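Local coordinates for sensor protein (Pseudomonas syringae pv. tomato, PDB 2R8R) that is probably a potassium-responsive histidine kinase that passes phosphate from ATP to a histidine, represented here by its N-terminal KdpD sensor domain, at residues A[130-133]-A[134-137]; A[199-202]-A[203-207]. All blocks are in the same frame, centred on the assembly; numbering follows the deposited sequence.

Interaction 1 (A[130-133]-A[134-137]); sequences ESLN and DQVR
Leu-132 and Val-136 meet one turn apart, where the chain enters helix 133-140. The backbone bonds come first. Val-136 N donates to Leu-132 O at 2.9 Å and runs nearly straight, with an N-H...O angle of 171°. Arg-137 N donates to Asn-133 O, also at 2.9 Å.

Water makes the polar links before this. Water 1 accepts from Asp-134 N and donates to Glu-130 O, in place of a direct bond. Water 2 does the same between Ser-131 O and Gln-135 N, lying 3.0 Å from Gln-135 N. Water 3 donates to Gln-135 OE1 and makes a weak bond to Ser-131 O. Steps 130/134 and 131/135 are thus water-bridged; 132/136 and 133/137 are bonded directly.

Van der Waals contacts follow. Val-136 CG2 stands against the Leu-132 carbonyl, 3.1 Å from Leu-132 O, and makes the apolar contact with Leu-132 CB at 4.3 Å. Leu-132 and Gln-135 lie side by side and point the same way, with Leu-132 CD2 3.3 Å from Gln-135 OE1.

The amide of Asn-133 and the carboxylate of Asp-134 are turned 65° apart. With CG anti to the backbone N (chi1 -165°), the Asn-133 amide is carried off the helix, where ND2 bonds to Val-144 O. Ser-131 OG bonds to Asp-150. This is a hydrated first turn of an alpha-helix, entered from the loop after strand 119-125 of the P-loop NTPase-like sheet.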
loop_
_atom_site.group_PDB
_atom_site.type_symbol
_atom_site.label_atom_id
_atom_site.label_comp_id
_atom_site.label_asym_id
_atom_site.label_seq_id
_atom_site.Cartn_x
_atom_site.Cartn_y
_atom_site.Cartn_z
ATOM N N GLU A 130 -2.534 -1.794 13.941
ATOM C CA GLU A 130 -2.943 -1.282 15.262
ATOM C C GLU A 130 -2.145 -1.834 16.449
ATOM O O GLU A 130 -1.625 -1.073 17.263
ATOM C CB GLU A 130 -4.435 -1.551 15.502
ATOM C CG GLU A 130 -5.326 -0.358 15.254
ATOM C CD GLU A 130 -6.813 -0.712 15.274
ATOM O OE1 GLU A 130 -7.208 -1.776 15.812
ATOM O OE2 GLU A 130 -7.590 0.084 14.725
ATOM N N SER A 131 -2.050 -3.166 16.519
ATOM C CA SER A 131 -1.307 -3.870 17.574
ATOM C C SER A 131 0.148 -3.423 17.745
ATOM O O SER A 131 0.719 -3.594 18.820
ATOM C CB SER A 131 -1.308 -5.362 17.281
ATOM O OG SER A 131 -0.666 -5.613 16.037
ATOM N N LEU A 132 0.732 -2.860 16.682
ATOM C CA LEU A 132 2.148 -2.463 16.619
ATOM C C LEU A 132 2.379 -0.933 16.746
ATOM O O LEU A 132 3.530 -0.492 16.677
ATOM C CB LEU A 132 2.745 -2.965 15.273
ATOM C CG LEU A 132 2.830 -4.492 15.049
ATOM C CD1 LEU A 132 3.459 -4.877 13.689
ATOM C CD2 LEU A 132 3.605 -5.176 16.212
ATOM N N ASN A 133 1.318 -0.130 16.916
ATOM C CA ASN A 133 1.437 1.359 16.875
ATOM C C ASN A 133 2.439 1.905 17.909
ATOM O O ASN A 133 3.327 2.694 17.563
ATOM C CB ASN A 133 0.059 2.040 17.083
ATOM C CG ASN A 133 0.046 3.540 16.685
ATOM O OD1 ASN A 133 0.120 4.447 17.548
ATOM N ND2 ASN A 133 -0.081 3.802 15.385
ATOM N N ASP A 134 2.261 1.460 19.161
ATOM C CA ASP A 134 3.106 1.813 20.304
ATOM C C ASP A 134 4.528 1.249 20.213
ATOM O O ASP A 134 5.480 1.936 20.531
ATOM C CB ASP A 134 2.448 1.357 21.609
ATOM C CG ASP A 134 1.119 2.081 21.886
ATOM O OD1 ASP A 134 0.758 2.984 21.090
ATOM O OD2 ASP A 134 0.433 1.757 22.896
ATOM N N GLN A 135 4.682 0.005 19.785
ATOM C CA GLN A 135 6.017 -0.537 19.520
ATOM C C GLN A 135 6.740 0.317 18.476
ATOM O O GLN A 135 7.870 0.733 18.704
ATOM C CB GLN A 135 5.932 -2.003 19.092
ATOM C CG GLN A 135 7.268 -2.749 19.126
ATOM C CD GLN A 135 7.122 -4.211 18.700
ATOM O OE1 GLN A 135 6.011 -4.684 18.458
ATOM N NE2 GLN A 135 8.241 -4.927 18.609
ATOM N N VAL A 136 6.082 0.615 17.355
ATOM C CA VAL A 136 6.690 1.468 16.325
ATOM C C VAL A 136 7.057 2.875 16.834
ATOM O O VAL A 136 8.159 3.363 16.558
ATOM C CB VAL A 136 5.812 1.566 15.044
ATOM C CG1 VAL A 136 6.437 2.548 13.995
ATOM C CG2 VAL A 136 5.612 0.196 14.431
ATOM N N ARG A 137 6.153 3.518 17.570
ATOM C CA ARG A 137 6.409 4.851 18.129
ATOM C C ARG A 137 7.564 4.818 19.152
ATOM O O ARG A 137 8.382 5.725 19.181
ATOM C CB ARG A 137 5.132 5.413 18.771
ATOM C CG ARG A 137 5.225 6.859 19.321
ATOM C CD ARG A 137 3.803 7.375 19.695
ATOM N NE ARG A 137 3.795 8.533 20.584
ATOM C CZ ARG A 137 2.704 9.017 21.193
ATOM N NH1 ARG A 137 1.511 8.446 21.023
ATOM N NH2 ARG A 137 2.802 10.080 21.985
HETATM O O HOH W 1 -0.129 -0.218 19.636
HETATM O O HOH W 2 2.329 -1.831 19.833
HETATM O O HOH W 3 3.875 -4.687 19.634
#

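Interaction 2 (A[199-202]-A[203-207]); sequences ALRE and MAMQT
Met-203, a selenomethionine, reaches back along helix 194-209 to Ala-199 and Leu-200. Its CB lies 3.4 Å from Leu-200 O. CG stands beside the backbone N (chi1 -79°), which brings it to 3.6 Å from Ala-199 O. SE packs against Gln-135 and Val-136 of helix 133-140. The chain then bends at chi3 (-117°), turning CE back over the preceding turn. There CE lies 3.7 Å from Ala-199 O and meets Ala-199 CB at 4.2 Å and Leu-200 CD2 at 4.0 Å.

The backbone of Met-203 is held at both ends. Its N donates to Ala-199 O. Its O accepts from Thr-207 N and, at 2.8 Å, from Thr-207 OG1, the two donors coming from opposite faces of the carbonyl plane.

On another side Arg-201 and Met-205 run alongside each other. Met-205 CE is 3.8 Å from Arg-201 NE, which forms a salt bridge with Asp-163. At the exposed surface Gln-206 NE2 lies 3.6 Å from Glu-202 CG, with the amide and carboxylate planes nearly parallel (2°). The i to i+4 pairs mark an alpha-helix; buried Leu-200, Met-203 and Ala-204 against exposed Glu-202 and Gln-206 make it amphipathic, here packed between helix 133-140 and strand 158-161, an outer strand of the parallel sheet.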
loop_
_atom_site.group_PDB
_atom_site.type_symbol
_atom_site.label_atom_id
_atom_site.label_comp_id
_atom_site.label_asym_id
_atom_site.label_seq_id
_atom_site.Cartn_x
_atom_site.Cartn_y
_atom_site.Cartn_z
ATOM N N ALA A 199 14.464 -3.529 13.112
ATOM C CA ALA A 199 13.346 -3.776 14.006
ATOM C C ALA A 199 12.051 -3.976 13.207
ATOM O O ALA A 199 11.317 -4.898 13.450
ATOM C CB ALA A 199 13.211 -2.590 15.020
ATOM N N LEU A 200 11.785 -3.110 12.243
ATOM C CA LEU A 200 10.571 -3.185 11.416
ATOM C C LEU A 200 10.547 -4.412 10.489
ATOM O O LEU A 200 9.498 -5.006 10.270
ATOM C CB LEU A 200 10.419 -1.912 10.593
ATOM C CG LEU A 200 10.068 -0.673 11.412
ATOM C CD1 LEU A 200 10.497 0.601 10.644
ATOM C CD2 LEU A 200 8.579 -0.665 11.751
ATOM N N ARG A 201 11.715 -4.788 9.967
ATOM C CA ARG A 201 11.852 -5.988 9.161
ATOM C C ARG A 201 11.485 -7.241 9.953
ATOM O O ARG A 201 10.828 -8.117 9.446
ATOM C CB ARG A 201 13.273 -6.106 8.631
ATOM C CG ARG A 201 13.541 -7.395 7.842
ATOM C CD ARG A 201 14.953 -7.464 7.412
ATOM N NE ARG A 201 15.162 -8.433 6.339
ATOM C CZ ARG A 201 16.359 -8.788 5.874
ATOM N NH1 ARG A 201 17.486 -8.262 6.360
ATOM N NH2 ARG A 201 16.430 -9.638 4.879
ATOM N N GLU A 202 11.927 -7.314 11.205
ATOM C CA GLU A 202 11.549 -8.391 12.103
ATOM C C GLU A 202 10.052 -8.385 12.383
ATOM O O GLU A 202 9.434 -9.431 12.427
ATOM C CB GLU A 202 12.356 -8.276 13.388
ATOM C CG GLU A 202 11.928 -9.212 14.517
ATOM C CD GLU A 202 12.817 -9.064 15.746
ATOM O OE1 GLU A 202 13.682 -9.930 15.971
ATOM O OE2 GLU A 202 12.688 -8.053 16.467
HETATM N N MSE A 203 9.465 -7.211 12.560
HETATM C CA MSE A 203 8.013 -7.097 12.719
HETATM C C MSE A 203 7.248 -7.622 11.510
HETATM O O MSE A 203 6.286 -8.360 11.653
HETATM C CB MSE A 203 7.598 -5.632 12.976
HETATM C CG MSE A 203 7.835 -5.196 14.414
HETATM SE SE MSE A 203 7.301 -3.372 14.791
HETATM C CE MSE A 203 9.009 -2.592 15.275
ATOM N N ALA A 204 7.672 -7.221 10.320
ATOM C CA ALA A 204 7.039 -7.688 9.083
ATOM C C ALA A 204 7.132 -9.221 9.008
ATOM O O ALA A 204 6.168 -9.901 8.668
ATOM C CB ALA A 204 7.708 -7.017 7.843
HETATM N N MSE A 205 8.301 -9.765 9.324
HETATM C CA MSE A 205 8.480 -11.220 9.274
HETATM C C MSE A 205 7.644 -11.935 10.318
HETATM O O MSE A 205 7.023 -12.941 10.023
HETATM C CB MSE A 205 9.947 -11.600 9.426
HETATM C CG MSE A 205 10.682 -11.499 8.113
HETATM SE SE MSE A 205 12.528 -11.901 8.337
HETATM C CE MSE A 205 13.228 -11.720 6.484
ATOM N N GLN A 206 7.640 -11.420 11.544
ATOM C CA GLN A 206 6.819 -11.984 12.603
ATOM C C GLN A 206 5.338 -11.886 12.233
ATOM O O GLN A 206 4.586 -12.827 12.429
ATOM C CB GLN A 206 7.084 -11.260 13.907
ATOM C CG GLN A 206 8.427 -11.586 14.574
ATOM C CD GLN A 206 8.707 -10.661 15.776
ATOM O OE1 GLN A 206 8.088 -9.586 15.917
ATOM N NE2 GLN A 206 9.659 -11.062 16.629
ATOM N N THR A 207 4.919 -10.742 11.694
ATOM C CA THR A 207 3.567 -10.594 11.143
ATOM C C THR A 207 3.246 -11.644 10.071
ATOM O O THR A 207 2.205 -12.285 10.155
ATOM C CB THR A 207 3.319 -9.191 10.560
ATOM O OG1 THR A 207 3.525 -8.202 11.579
ATOM C CG2 THR A 207 1.843 -9.056 9.987
#

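In the fold
Interactions 1 and 2 belong to neighbouring helices that pack on each other, their centres about 12 Å apart. Met-203 SE of interaction 2 lies 4.0 Å from Val-136 CG2 and 4.0 Å from Gln-135 CD of interaction 1. Leu-200 CD2 adds a contact to Val-136 CG2 at 4.1 Å. Further along, Leu-132 CD1 packs on Thr-207 OG1 at 3.9 Å. The shared interface is thus largely apolar, while water lies along interaction 1. Through Arg-201, interaction 2 also touches what is probably a Walker A P-loop that includes Lys-19 and Thr-20, consistent with the P-loop NTPase clan. Both contacts lie on the same side of the chain's centre.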